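PDB 3CG0: response regulator receiver modulated diguanylate cyclase with PAS/PAC sensor from Desulfovibrio desulfuricans subsp. desulfuricans, which probably receives a phosphorylation signal through its receiver domain, the part described here, and relays it to a diguanylate cyclase module that makes cyclic di-GMP. Local coordinates for residues P55-V60 with R120-A125; E72-L77 with L83-I88; E30-D35 with V113-L118; D61-G66 with T89-V94. All coordinates share one frame; numbering follows the deposited sequence.

Contact 1. Residues P55-V60 with R120-A125; sequences PDIALV and RSIEMA
I57 reaches from the sheet to the flank of helix 115-132 and meets it with both branches of its side chain. The contact across the segments is apolar. CD1 of I57 lies 3.7 Å from CB of A125, the tightest approach between the two segments, and the same methyl rests 4.2 Å from CA of I122, close to the helix backbone. CG2 of I57 meets CG2 of I122 at 4.2 Å, methyl against methyl. The reach follows from an extended chain: CG1 stands anti to the backbone N (chi1 -168°) and chi2 is also extended, which carries CD1 outward to the helix. Elsewhere in the chain, I122 also packs on Y34, and A125 on F106.

Polar interactions stay off this interface. E123 points away from the strand, and its OE2 forms a salt bridge with R120 NH2 at 2.7 Å; as a hydrogen bond it is weak (N-H...O angle 128°), although the carboxylate lies at the guanidinium edge, in plane. R120 NE also pairs with D116 of the second subunit, and S121 OG bonds back to T117 O.

No hydrogen bond joins the segments. At this point the helix therefore appears to rest on the strand by buried apolar contact, with its charged groups directed to the outer face and the subunit contact.

Contact 2. Residues E72-L77 with L83-I88; sequences ETAARL and LPIIFI
The F87 ring carries I85 over one face and meets A74 of the helix obliquely. CG2 of I85 sits 4.1 Å above the ring plane, over its centre, while CB of A74 comes in at a slant to CZ at 3.5 Å and to CE1 of the same F87 ring at 3.6 Å. F87 CG is turned anti to the carbonyl carbon, beside the backbone N (chi1 -80°), which carries the far end of the ring to the helix. The second flat group, the R76 guanidinium, has the carbonyl O of E72 at its edge, in plane, within the helix.

I85 does double duty. Its CG2 also touches CB of A74 at 3.9 Å, and the other branch sends CD1 to CB of L77 at 4.1 Å. L77 CB is shared in turn, with CD2 of L83 at 4.0 Å. Beside this apolar row one backbone bond closes the loop: L83 N donates to L77 O at 3.3 Å, nearly straight (166°), with the donor tilted out of the carbonyl plane.

Helix 70-80 and strand 85-89 belong to one beta-alpha-beta unit with strand 57-61, and their short segments run nearly antiparallel (169°), with axes 9.6 Å apart. L77 and L83 both touch A58 on strand 57-61, helix 43-53 packs beside L77, and helix 115-132 lies against I86 through S121.

Contact 3. Residues E30-D35 with V113-L118; sequences ESLGYD and VAADTL
L32, near the end of helix 19-32, sets CD1 against the first turn of helix 115-132. The side chains of L32 and L118 slant past one another, CD1 of L32 meeting CD2 of L118 at 4.1 Å. The two are set differently on their backbones: L32 CG lies beside its N, anti to the carbonyl carbon (chi1 -73°), whereas L118 CG is anti to its N (chi1 179°). These choices bring one methyl of each leucine together.

The same CD1 of L32 lies 3.6 Å from the carbonyl O of A115, and 4.4 Å from A115 CB, in ordinary van der Waals fashion. From its own side, Y34 offers the edge of its ring, in plane, to L32 CD1. Between them G33, the first residue to leave helical angles, has positive phi (119°), and the chain then turns into Y34.

Around this, L118 also packs on L29 and Q28, and V113 O accepts from Q28 NE2. D116, pointing away from L32, pairs with R120 of the second subunit.

Without any hydrogen bond between its segments, the contact is van der Waals in kind, a leucine methyl meeting another methyl and a carbonyl oxygen, at the partly buried margin of the helix pair.

Contact 4. Residues D61-G66 with T89-V94; sequences DIMLCG and TSSQDV
M63, whose side chain reaches S91 and D93 across the contact, has its backbone N held by D61 OD1 at 3.1 Å. The N-H...O angle is 159°, and OD1 uses its anti lone pair, the one away from the other oxygen. This is an Asx turn, superposed on a type I beta turn from D61 to L64, whose own closing bond, L64 N to D61 O, is weak. The M63 N bond holds one carboxylate oxygen of D61, while OD2 faces K111 in a long, weak ion pair and also lies close to the acid group of E16.

Between the segments the contacts are van der Waals. I62 and T89 run side by side, pointing the same way, with CG2 of I62 3.9 Å from CG2 of T89 and equally near T89 CA. The M63 chain, bent at chi2 and chi3, lays SD 3.6 Å from CB of S91 and its terminal CE 4.0 Å from CB of D93; the M63 and D93 side chains cross at about a right angle. D93 stands at the N-cap position of helix 94-101, and its O accepts from T96 OG1. F97 of that helix and Y108 pack on both I62 and T89.

The arrangement is that of the phosphoacceptor site of a CheY-like receiver domain. D61, at the end of strand 57-61, is the predicted aspartyl phosphate residue, unmodified here. T89 at the end of strand 85-89 and K111 after strand 107-110 probably correspond to the conserved threonine or serine and lysine of this family, and Y108 is consistent with its switch aromatic.

Overall arrangement
The four contacts belong to one receiver domain, a five-stranded parallel sheet of order 2-1-3-4-5 with helices on both faces. Contact 3 opens earliest in the chain, and its segments alternate with those of contact 1; contacts 2 and 4 fall within both long loops. Contacts 1 and 3 share helix 115-132, their centres about 10 Å apart, and both reach the second subunit. Contact 2 lies about 10 Å from contact 1, joined through neighbouring strands 57-61 and 85-89. Contact 4 lies at the ends of these strands, the predicted phosphorylation site, its centre about 21 Å from that of contact 3. The predicted site and subunit-contacting helix thus share one sheet, consistent with communication between them.

Contact 1. Residues P55-V60 with R120-A125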
loop_
_atom_site.group_PDB
_atom_site.type_symbol
_atom_site.label_atom_id
_atom_site.label_comp_id
_atom_site.label_asym_id
_atom_site.label_seq_id
_atom_site.Cartn_x
_atom_site.Cartn_y
_atom_site.Cartn_z
ATOM N N PRO C 55 0.571 10.845 25.572
ATOM C CA PRO C 55 -0.692 10.912 24.833
ATOM C C PRO C 55 -0.541 10.703 23.326
ATOM O O PRO C 55 0.554 10.833 22.789
ATOM C CB PRO C 55 -1.205 12.323 25.139
ATOM C CG PRO C 55 0.030 13.126 25.438
ATOM C CD PRO C 55 1.095 12.188 25.903
ATOM N N ASP C 56 -1.647 10.368 22.667
ATOM C CA ASP C 56 -1.684 10.197 21.222
ATOM C C ASP C 56 -2.038 11.509 20.523
ATOM O O ASP C 56 -1.757 11.675 19.345
ATOM C CB ASP C 56 -2.691 9.106 20.835
ATOM C CG ASP C 56 -2.254 7.718 21.290
ATOM O OD1 ASP C 56 -2.627 7.304 22.407
ATOM O OD2 ASP C 56 -1.518 7.049 20.536
ATOM N N ILE C 57 -2.661 12.430 21.254
ATOM C CA ILE C 57 -3.160 13.688 20.698
ATOM C C ILE C 57 -3.406 14.711 21.821
ATOM O O ILE C 57 -3.612 14.338 22.972
ATOM C CB ILE C 57 -4.461 13.465 19.847
ATOM C CG1 ILE C 57 -4.815 14.714 19.035
ATOM C CG2 ILE C 57 -5.628 12.981 20.721
ATOM C CD1 ILE C 57 -5.734 14.478 17.889
ATOM N N ALA C 58 -3.361 15.994 21.478
ATOM C CA ALA C 58 -3.604 17.059 22.437
ATOM C C ALA C 58 -4.674 17.990 21.898
ATOM O O ALA C 58 -4.595 18.419 20.742
ATOM C CB ALA C 58 -2.311 17.831 22.708
ATOM N N LEU C 59 -5.683 18.282 22.724
ATOM C CA LEU C 59 -6.698 19.276 22.384
ATOM C C LEU C 59 -6.364 20.550 23.122
ATOM O O LEU C 59 -6.310 20.546 24.339
ATOM C CB LEU C 59 -8.101 18.797 22.761
ATOM C CG LEU C 59 -8.603 17.464 22.195
ATOM C CD1 LEU C 59 -10.080 17.332 22.470
ATOM C CD2 LEU C 59 -8.327 17.336 20.711
ATOM N N VAL C 60 -6.107 21.630 22.388
ATOM C CA VAL C 60 -5.596 22.874 22.983
ATOM C C VAL C 60 -6.577 24.011 22.737
ATOM O O VAL C 60 -7.075 24.178 21.608
ATOM C CB VAL C 60 -4.179 23.248 22.434
ATOM C CG1 VAL C 60 -3.639 24.539 23.087
ATOM C CG2 VAL C 60 -3.175 22.124 22.679
ATOM N N ARG C 120 -14.174 11.972 14.562
ATOM C CA ARG C 120 -13.557 11.836 13.241
ATOM C C ARG C 120 -12.252 12.625 13.105
ATOM O O ARG C 120 -11.316 12.163 12.452
ATOM C CB ARG C 120 -14.542 12.221 12.118
ATOM C CG ARG C 120 -15.763 11.297 11.970
ATOM C CD ARG C 120 -15.390 9.821 12.126
ATOM N NE ARG C 120 -16.433 8.898 11.671
ATOM C CZ ARG C 120 -16.362 7.572 11.795
ATOM N NH1 ARG C 120 -17.352 6.805 11.349
ATOM N NH2 ARG C 120 -15.304 7.007 12.364
ATOM N N SER C 121 -12.198 13.809 13.717
ATOM C CA SER C 121 -10.986 14.629 13.735
ATOM C C SER C 121 -9.829 13.920 14.397
ATOM O O SER C 121 -8.730 13.904 13.855
ATOM C CB SER C 121 -11.245 15.930 14.470
ATOM O OG SER C 121 -12.399 16.530 13.951
ATOM N N ILE C 122 -10.097 13.320 15.555
ATOM C CA ILE C 122 -9.096 12.566 16.320
ATOM C C ILE C 122 -8.605 11.329 15.563
ATOM O O ILE C 122 -7.396 11.077 15.498
ATOM C CB ILE C 122 -9.650 12.187 17.725
ATOM C CG1 ILE C 122 -9.842 13.453 18.571
ATOM C CG2 ILE C 122 -8.741 11.220 18.436
ATOM C CD1 ILE C 122 -10.253 13.189 20.014
ATOM N N GLU C 123 -9.546 10.575 14.987
ATOM C CA GLU C 123 -9.228 9.418 14.147
ATOM C C GLU C 123 -8.329 9.806 12.981
ATOM O O GLU C 123 -7.280 9.193 12.768
ATOM C CB GLU C 123 -10.502 8.754 13.615
ATOM C CG GLU C 123 -11.132 7.735 14.562
ATOM C CD GLU C 123 -12.149 6.808 13.877
ATOM O OE1 GLU C 123 -12.440 5.731 14.452
ATOM O OE2 GLU C 123 -12.659 7.151 12.780
ATOM N N MET C 124 -8.733 10.845 12.260
ATOM C CA MET C 124 -7.988 11.331 11.098
ATOM C C MET C 124 -6.631 11.935 11.456
ATOM O O MET C 124 -5.676 11.769 10.716
ATOM C CB MET C 124 -8.816 12.353 10.316
ATOM C CG MET C 124 -9.911 11.795 9.400
ATOM S SD MET C 124 -9.252 10.970 7.935
ATOM C CE MET C 124 -9.370 9.236 8.418
ATOM N N ALA C 125 -6.554 12.626 12.591
ATOM C CA ALA C 125 -5.303 13.256 13.038
ATOM C C ALA C 125 -4.233 12.239 13.386
ATOM O O ALA C 125 -3.091 12.366 12.956
ATOM C CB ALA C 125 -5.563 14.160 14.203
#

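Contact 2. Residues E72-L77 with L83-I88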
loop_
_atom_site.group_PDB
_atom_site.type_symbol
_atom_site.label_atom_id
_atom_site.label_comp_id
_atom_site.label_asym_id
_atom_site.label_seq_id
_atom_site.Cartn_x
_atom_site.Cartn_y
_atom_site.Cartn_z
ATOM N N GLU C 72 1.634 28.684 21.763
ATOM C CA GLU C 72 2.949 28.287 22.260
ATOM C C GLU C 72 2.925 26.950 22.979
ATOM O O GLU C 72 3.899 26.207 22.947
ATOM C CB GLU C 72 3.483 29.323 23.245
ATOM C CG GLU C 72 3.813 30.680 22.656
ATOM C CD GLU C 72 4.319 31.639 23.716
ATOM O OE1 GLU C 72 5.485 32.075 23.608
ATOM O OE2 GLU C 72 3.560 31.940 24.672
ATOM N N THR C 73 1.828 26.679 23.679
ATOM C CA THR C 73 1.619 25.385 24.311
ATOM C C THR C 73 1.527 24.314 23.218
ATOM O O THR C 73 2.234 23.324 23.273
ATOM C CB THR C 73 0.355 25.398 25.193
ATOM O OG1 THR C 73 0.478 26.438 26.175
ATOM C CG2 THR C 73 0.178 24.083 25.885
ATOM N N ALA C 74 0.698 24.546 22.208
ATOM C CA ALA C 74 0.604 23.609 21.073
ATOM C C ALA C 74 1.919 23.470 20.286
ATOM O O ALA C 74 2.324 22.361 19.969
ATOM C CB ALA C 74 -0.501 24.022 20.169
ATOM N N ALA C 75 2.595 24.588 19.995
ATOM C CA ALA C 75 3.929 24.562 19.359
ATOM C C ALA C 75 4.895 23.640 20.075
ATOM O O ALA C 75 5.597 22.859 19.432
ATOM C CB ALA C 75 4.525 25.966 19.258
ATOM N N ARG C 76 4.902 23.690 21.403
ATOM C CA ARG C 76 5.792 22.832 22.170
ATOM C C ARG C 76 5.366 21.375 22.233
ATOM O O ARG C 76 6.206 20.482 22.125
ATOM C CB ARG C 76 6.041 23.403 23.563
ATOM C CG ARG C 76 7.233 24.345 23.582
ATOM C CD ARG C 76 7.178 25.306 24.749
ATOM N NE ARG C 76 8.224 26.326 24.671
ATOM C CZ ARG C 76 8.112 27.492 24.031
ATOM N NH1 ARG C 76 6.994 27.816 23.387
ATOM N NH2 ARG C 76 9.133 28.341 24.035
ATOM N N LEU C 77 4.072 21.132 22.402
ATOM C CA LEU C 77 3.541 19.765 22.374
ATOM C C LEU C 77 3.757 19.101 21.009
ATOM O O LEU C 77 4.130 17.928 20.941
ATOM C CB LEU C 77 2.051 19.758 22.758
ATOM C CG LEU C 77 1.656 20.242 24.163
ATOM C CD1 LEU C 77 0.158 20.413 24.276
ATOM C CD2 LEU C 77 2.177 19.326 25.253
ATOM N N LEU C 83 3.154 15.325 19.220
ATOM C CA LEU C 83 1.716 15.188 19.311
ATOM C C LEU C 83 1.076 15.916 18.152
ATOM O O LEU C 83 1.480 17.033 17.814
ATOM C CB LEU C 83 1.200 15.816 20.615
ATOM C CG LEU C 83 0.905 15.000 21.875
ATOM C CD1 LEU C 83 1.829 13.804 22.041
ATOM C CD2 LEU C 83 0.967 15.904 23.104
ATOM N N PRO C 84 0.079 15.280 17.525
ATOM C CA PRO C 84 -0.857 15.996 16.682
ATOM C C PRO C 84 -1.722 16.932 17.528
ATOM O O PRO C 84 -2.044 16.618 18.669
ATOM C CB PRO C 84 -1.747 14.901 16.111
ATOM C CG PRO C 84 -1.093 13.615 16.426
ATOM C CD PRO C 84 -0.192 13.836 17.583
ATOM N N ILE C 85 -2.126 18.043 16.929
ATOM C CA ILE C 85 -2.819 19.107 17.609
ATOM C C ILE C 85 -4.136 19.407 16.932
ATOM O O ILE C 85 -4.175 19.633 15.721
ATOM C CB ILE C 85 -1.980 20.413 17.582
ATOM C CG1 ILE C 85 -0.619 20.199 18.267
ATOM C CG2 ILE C 85 -2.756 21.565 18.226
ATOM C CD1 ILE C 85 -0.692 19.558 19.665
ATOM N N ILE C 86 -5.204 19.423 17.720
ATOM C CA ILE C 86 -6.443 20.044 17.286
ATOM C C ILE C 86 -6.671 21.236 18.188
ATOM O O ILE C 86 -6.588 21.112 19.413
ATOM C CB ILE C 86 -7.632 19.072 17.367
ATOM C CG1 ILE C 86 -7.286 17.779 16.627
ATOM C CG2 ILE C 86 -8.921 19.727 16.820
ATOM C CD1 ILE C 86 -8.413 16.793 16.553
ATOM N N PHE C 87 -6.902 22.406 17.591
ATOM C CA PHE C 87 -7.191 23.587 18.393
ATOM C C PHE C 87 -8.663 23.660 18.695
ATOM O O PHE C 87 -9.492 23.410 17.832
ATOM C CB PHE C 87 -6.772 24.876 17.700
ATOM C CG PHE C 87 -5.314 25.185 17.811
ATOM C CD1 PHE C 87 -4.737 25.520 19.038
ATOM C CD2 PHE C 87 -4.524 25.200 16.671
ATOM C CE1 PHE C 87 -3.405 25.820 19.115
ATOM C CE2 PHE C 87 -3.174 25.502 16.741
ATOM C CZ PHE C 87 -2.611 25.804 17.956
ATOM N N ILE C 88 -8.975 24.007 19.934
ATOM C CA ILE C 88 -10.341 24.302 20.353
ATOM C C ILE C 88 -10.528 25.813 20.276
ATOM O O ILE C 88 -9.765 26.571 20.884
ATOM C CB ILE C 88 -10.618 23.772 21.783
ATOM C CG1 ILE C 88 -10.278 22.272 21.893
ATOM C CG2 ILE C 88 -12.048 24.061 22.197
ATOM C CD1 ILE C 88 -11.052 21.359 20.917
#

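Contact 3. Residues E30-D35 with V113-L118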
loop_
_atom_site.group_PDB
_atom_site.type_symbol
_atom_site.label_atom_id
_atom_site.label_comp_id
_atom_site.label_asym_id
_atom_site.label_seq_id
_atom_site.Cartn_x
_atom_site.Cartn_y
_atom_site.Cartn_z
ATOM N N GLU C 30 -15.064 10.727 26.883
ATOM C CA GLU C 30 -15.305 9.491 27.621
ATOM C C GLU C 30 -16.461 8.683 27.013
ATOM O O GLU C 30 -16.398 7.457 26.976
ATOM C CB GLU C 30 -15.600 9.805 29.081
ATOM C CG GLU C 30 -15.031 8.807 30.057
ATOM C CD GLU C 30 -13.693 9.248 30.611
ATOM O OE1 GLU C 30 -12.697 9.262 29.851
ATOM O OE2 GLU C 30 -13.642 9.574 31.815
ATOM N N SER C 31 -17.488 9.382 26.521
ATOM C CA SER C 31 -18.644 8.766 25.859
ATOM C C SER C 31 -18.289 8.134 24.511
ATOM O O SER C 31 -18.981 7.232 24.027
ATOM C CB SER C 31 -19.749 9.808 25.657
ATOM O OG SER C 31 -20.005 10.519 26.856
ATOM N N LEU C 32 -17.221 8.636 23.895
ATOM C CA LEU C 32 -16.754 8.117 22.616
ATOM C C LEU C 32 -15.865 6.889 22.822
ATOM O O LEU C 32 -15.726 6.053 21.923
ATOM C CB LEU C 32 -16.030 9.211 21.814
ATOM C CG LEU C 32 -16.930 10.305 21.206
ATOM C CD1 LEU C 32 -16.126 11.519 20.770
ATOM C CD2 LEU C 32 -17.766 9.776 20.032
ATOM N N GLY C 33 -15.277 6.784 24.011
ATOM C CA GLY C 33 -14.452 5.636 24.365
ATOM C C GLY C 33 -13.010 5.985 24.700
ATOM O O GLY C 33 -12.303 5.178 25.316
ATOM N N TYR C 34 -12.585 7.186 24.301
ATOM C CA TYR C 34 -11.209 7.647 24.486
ATOM C C TYR C 34 -10.810 7.726 25.949
ATOM O O TYR C 34 -11.621 8.044 26.810
ATOM C CB TYR C 34 -11.003 9.028 23.848
ATOM C CG TYR C 34 -11.257 9.084 22.362
ATOM C CD1 TYR C 34 -10.369 8.501 21.457
ATOM C CD2 TYR C 34 -12.375 9.744 21.856
ATOM C CE1 TYR C 34 -10.607 8.548 20.087
ATOM C CE2 TYR C 34 -12.615 9.806 20.494
ATOM C CZ TYR C 34 -11.727 9.209 19.616
ATOM O OH TYR C 34 -11.971 9.271 18.270
ATOM N N ASP C 35 -9.550 7.431 26.223
ATOM C CA ASP C 35 -9.005 7.620 27.553
ATOM C C ASP C 35 -8.479 9.052 27.640
ATOM O O ASP C 35 -7.620 9.441 26.854
ATOM C CB ASP C 35 -7.878 6.606 27.790
ATOM C CG ASP C 35 -7.415 6.547 29.243
ATOM O OD1 ASP C 35 -8.028 7.183 30.131
ATOM O OD2 ASP C 35 -6.415 5.845 29.498
ATOM N N VAL C 113 -18.409 21.847 20.849
ATOM C CA VAL C 113 -17.901 20.861 19.911
ATOM C C VAL C 113 -18.922 19.741 19.762
ATOM O O VAL C 113 -19.377 19.180 20.761
ATOM C CB VAL C 113 -16.533 20.289 20.398
ATOM C CG1 VAL C 113 -15.995 19.232 19.440
ATOM C CG2 VAL C 113 -15.510 21.414 20.595
ATOM N N ALA C 114 -19.296 19.436 18.520
ATOM C CA ALA C 114 -20.089 18.247 18.232
ATOM C C ALA C 114 -19.222 17.006 18.411
ATOM O O ALA C 114 -18.079 16.967 17.949
ATOM C CB ALA C 114 -20.656 18.312 16.818
ATOM N N ALA C 115 -19.764 16.003 19.092
ATOM C CA ALA C 115 -19.031 14.770 19.379
ATOM C C ALA C 115 -18.595 14.000 18.132
ATOM O O ALA C 115 -17.498 13.449 18.104
ATOM C CB ALA C 115 -19.843 13.867 20.292
ATOM N N ASP C 116 -19.452 13.957 17.114
ATOM C CA ASP C 116 -19.166 13.178 15.911
ATOM C C ASP C 116 -18.033 13.787 15.078
ATOM O O ASP C 116 -17.249 13.059 14.474
ATOM C CB ASP C 116 -20.441 12.927 15.080
ATOM C CG ASP C 116 -20.742 14.042 14.094
ATOM O OD1 ASP C 116 -20.599 13.814 12.869
ATOM O OD2 ASP C 116 -21.115 15.147 14.539
ATOM N N THR C 117 -17.934 15.118 15.089
ATOM C CA THR C 117 -16.818 15.828 14.468
ATOM C C THR C 117 -15.546 15.601 15.278
ATOM O O THR C 117 -14.478 15.368 14.720
ATOM C CB THR C 117 -17.079 17.343 14.375
ATOM O OG1 THR C 117 -18.461 17.576 14.090
ATOM C CG2 THR C 117 -16.221 17.966 13.278
ATOM N N LEU C 118 -15.685 15.671 16.597
ATOM C CA LEU C 118 -14.605 15.408 17.535
ATOM C C LEU C 118 -13.995 14.027 17.300
ATOM O O LEU C 118 -12.776 13.888 17.220
ATOM C CB LEU C 118 -15.145 15.520 18.964
ATOM C CG LEU C 118 -14.222 15.267 20.145
ATOM C CD1 LEU C 118 -13.055 16.213 20.047
ATOM C CD2 LEU C 118 -14.990 15.443 21.453
#

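Contact 4. Residues D61-G66 with T89-V94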
loop_
_atom_site.group_PDB
_atom_site.type_symbol
_atom_site.label_atom_id
_atom_site.label_comp_id
_atom_site.label_asym_id
_atom_site.label_seq_id
_atom_site.Cartn_x
_atom_site.Cartn_y
_atom_site.Cartn_z
ATOM N N ASP C 61 -6.879 24.792 23.777
ATOM C CA ASP C 61 -7.689 25.982 23.543
ATOM C C ASP C 61 -6.799 27.057 22.975
ATOM O O ASP C 61 -5.789 27.436 23.587
ATOM C CB ASP C 61 -8.422 26.486 24.783
ATOM C CG ASP C 61 -9.663 27.301 24.425
ATOM O OD1 ASP C 61 -9.539 28.352 23.757
ATOM O OD2 ASP C 61 -10.779 26.877 24.784
ATOM N N ILE C 62 -7.178 27.541 21.794
ATOM C CA ILE C 62 -6.377 28.510 21.062
ATOM C C ILE C 62 -6.253 29.817 21.842
ATOM O O ILE C 62 -5.268 30.534 21.703
ATOM C CB ILE C 62 -6.922 28.724 19.610
ATOM C CG1 ILE C 62 -5.845 29.327 18.696
ATOM C CG2 ILE C 62 -8.241 29.545 19.583
ATOM C CD1 ILE C 62 -6.089 29.057 17.222
ATOM N N MET C 63 -7.230 30.062 22.715
ATOM C CA MET C 63 -7.379 31.328 23.419
ATOM C C MET C 63 -6.821 31.343 24.845
ATOM O O MET C 63 -7.109 32.283 25.593
ATOM C CB MET C 63 -8.856 31.756 23.404
ATOM C CG MET C 63 -9.139 33.049 22.625
ATOM S SD MET C 63 -8.795 33.042 20.848
ATOM C CE MET C 63 -8.018 34.647 20.690
ATOM N N LEU C 64 -6.047 30.322 25.199
ATOM C CA LEU C 64 -5.377 30.276 26.492
ATOM C C LEU C 64 -4.548 31.533 26.730
ATOM O O LEU C 64 -3.965 32.091 25.800
ATOM C CB LEU C 64 -4.489 29.034 26.591
ATOM C CG LEU C 64 -5.095 27.821 27.299
ATOM C CD1 LEU C 64 -4.032 26.767 27.565
ATOM C CD2 LEU C 64 -5.778 28.239 28.593
ATOM N N CYS C 65 -4.500 31.971 27.983
ATOM C CA CYS C 65 -3.625 33.069 28.385
ATOM C C CYS C 65 -2.847 32.679 29.640
ATOM O O CYS C 65 -3.105 31.631 30.244
ATOM C CB CYS C 65 -4.415 34.381 28.573
ATOM S SG CYS C 65 -5.442 34.541 30.087
ATOM N N GLY C 66 -1.886 33.518 30.019
ATOM C CA GLY C 66 -1.049 33.252 31.182
ATOM C C GLY C 66 0.402 33.020 30.814
ATOM O O GLY C 66 0.973 33.767 30.015
ATOM N N THR C 89 -11.519 26.256 19.510
ATOM C CA THR C 89 -11.661 27.682 19.222
ATOM C C THR C 89 -12.967 28.281 19.735
ATOM O O THR C 89 -13.961 27.576 19.924
ATOM C CB THR C 89 -11.559 27.996 17.701
ATOM O OG1 THR C 89 -12.718 27.497 17.025
ATOM C CG2 THR C 89 -10.313 27.396 17.084
ATOM N N SER C 90 -12.953 29.590 19.966
ATOM C CA SER C 90 -14.180 30.352 20.159
ATOM C C SER C 90 -14.112 31.694 19.437
ATOM O O SER C 90 -14.999 32.032 18.653
ATOM C CB SER C 90 -14.446 30.569 21.649
ATOM O OG SER C 90 -13.319 31.139 22.292
ATOM N N SER C 91 -13.058 32.457 19.707
ATOM C CA SER C 91 -12.953 33.827 19.200
ATOM C C SER C 91 -12.553 33.872 17.720
ATOM O O SER C 91 -12.428 32.830 17.069
ATOM C CB SER C 91 -11.979 34.640 20.067
ATOM O OG SER C 91 -11.990 36.020 19.738
ATOM N N GLN C 92 -12.365 35.086 17.204
ATOM C CA GLN C 92 -12.114 35.316 15.779
ATOM C C GLN C 92 -10.889 36.199 15.498
ATOM O O GLN C 92 -10.811 36.825 14.432
ATOM C CB GLN C 92 -13.361 35.932 15.128
ATOM C CG GLN C 92 -14.386 34.927 14.615
ATOM C CD GLN C 92 -14.151 34.539 13.165
ATOM O OE1 GLN C 92 -13.171 33.867 12.835
ATOM N NE2 GLN C 92 -15.059 34.956 12.288
ATOM N N ASP C 93 -9.940 36.246 16.438
ATOM C CA ASP C 93 -8.734 37.063 16.267
ATOM C C ASP C 93 -7.827 36.492 15.183
ATOM O O ASP C 93 -7.085 35.536 15.421
ATOM C CB ASP C 93 -7.961 37.230 17.586
ATOM C CG ASP C 93 -6.854 38.290 17.493
ATOM O OD1 ASP C 93 -6.958 39.207 16.649
ATOM O OD2 ASP C 93 -5.878 38.214 18.271
ATOM N N VAL C 94 -7.910 37.103 14.000
ATOM C CA VAL C 94 -7.159 36.709 12.801
ATOM C C VAL C 94 -5.678 36.498 13.114
ATOM O O VAL C 94 -5.095 35.489 12.722
ATOM C CB VAL C 94 -7.318 37.772 11.663
ATOM C CG1 VAL C 94 -6.585 37.348 10.382
ATOM C CG2 VAL C 94 -8.801 38.045 11.376
#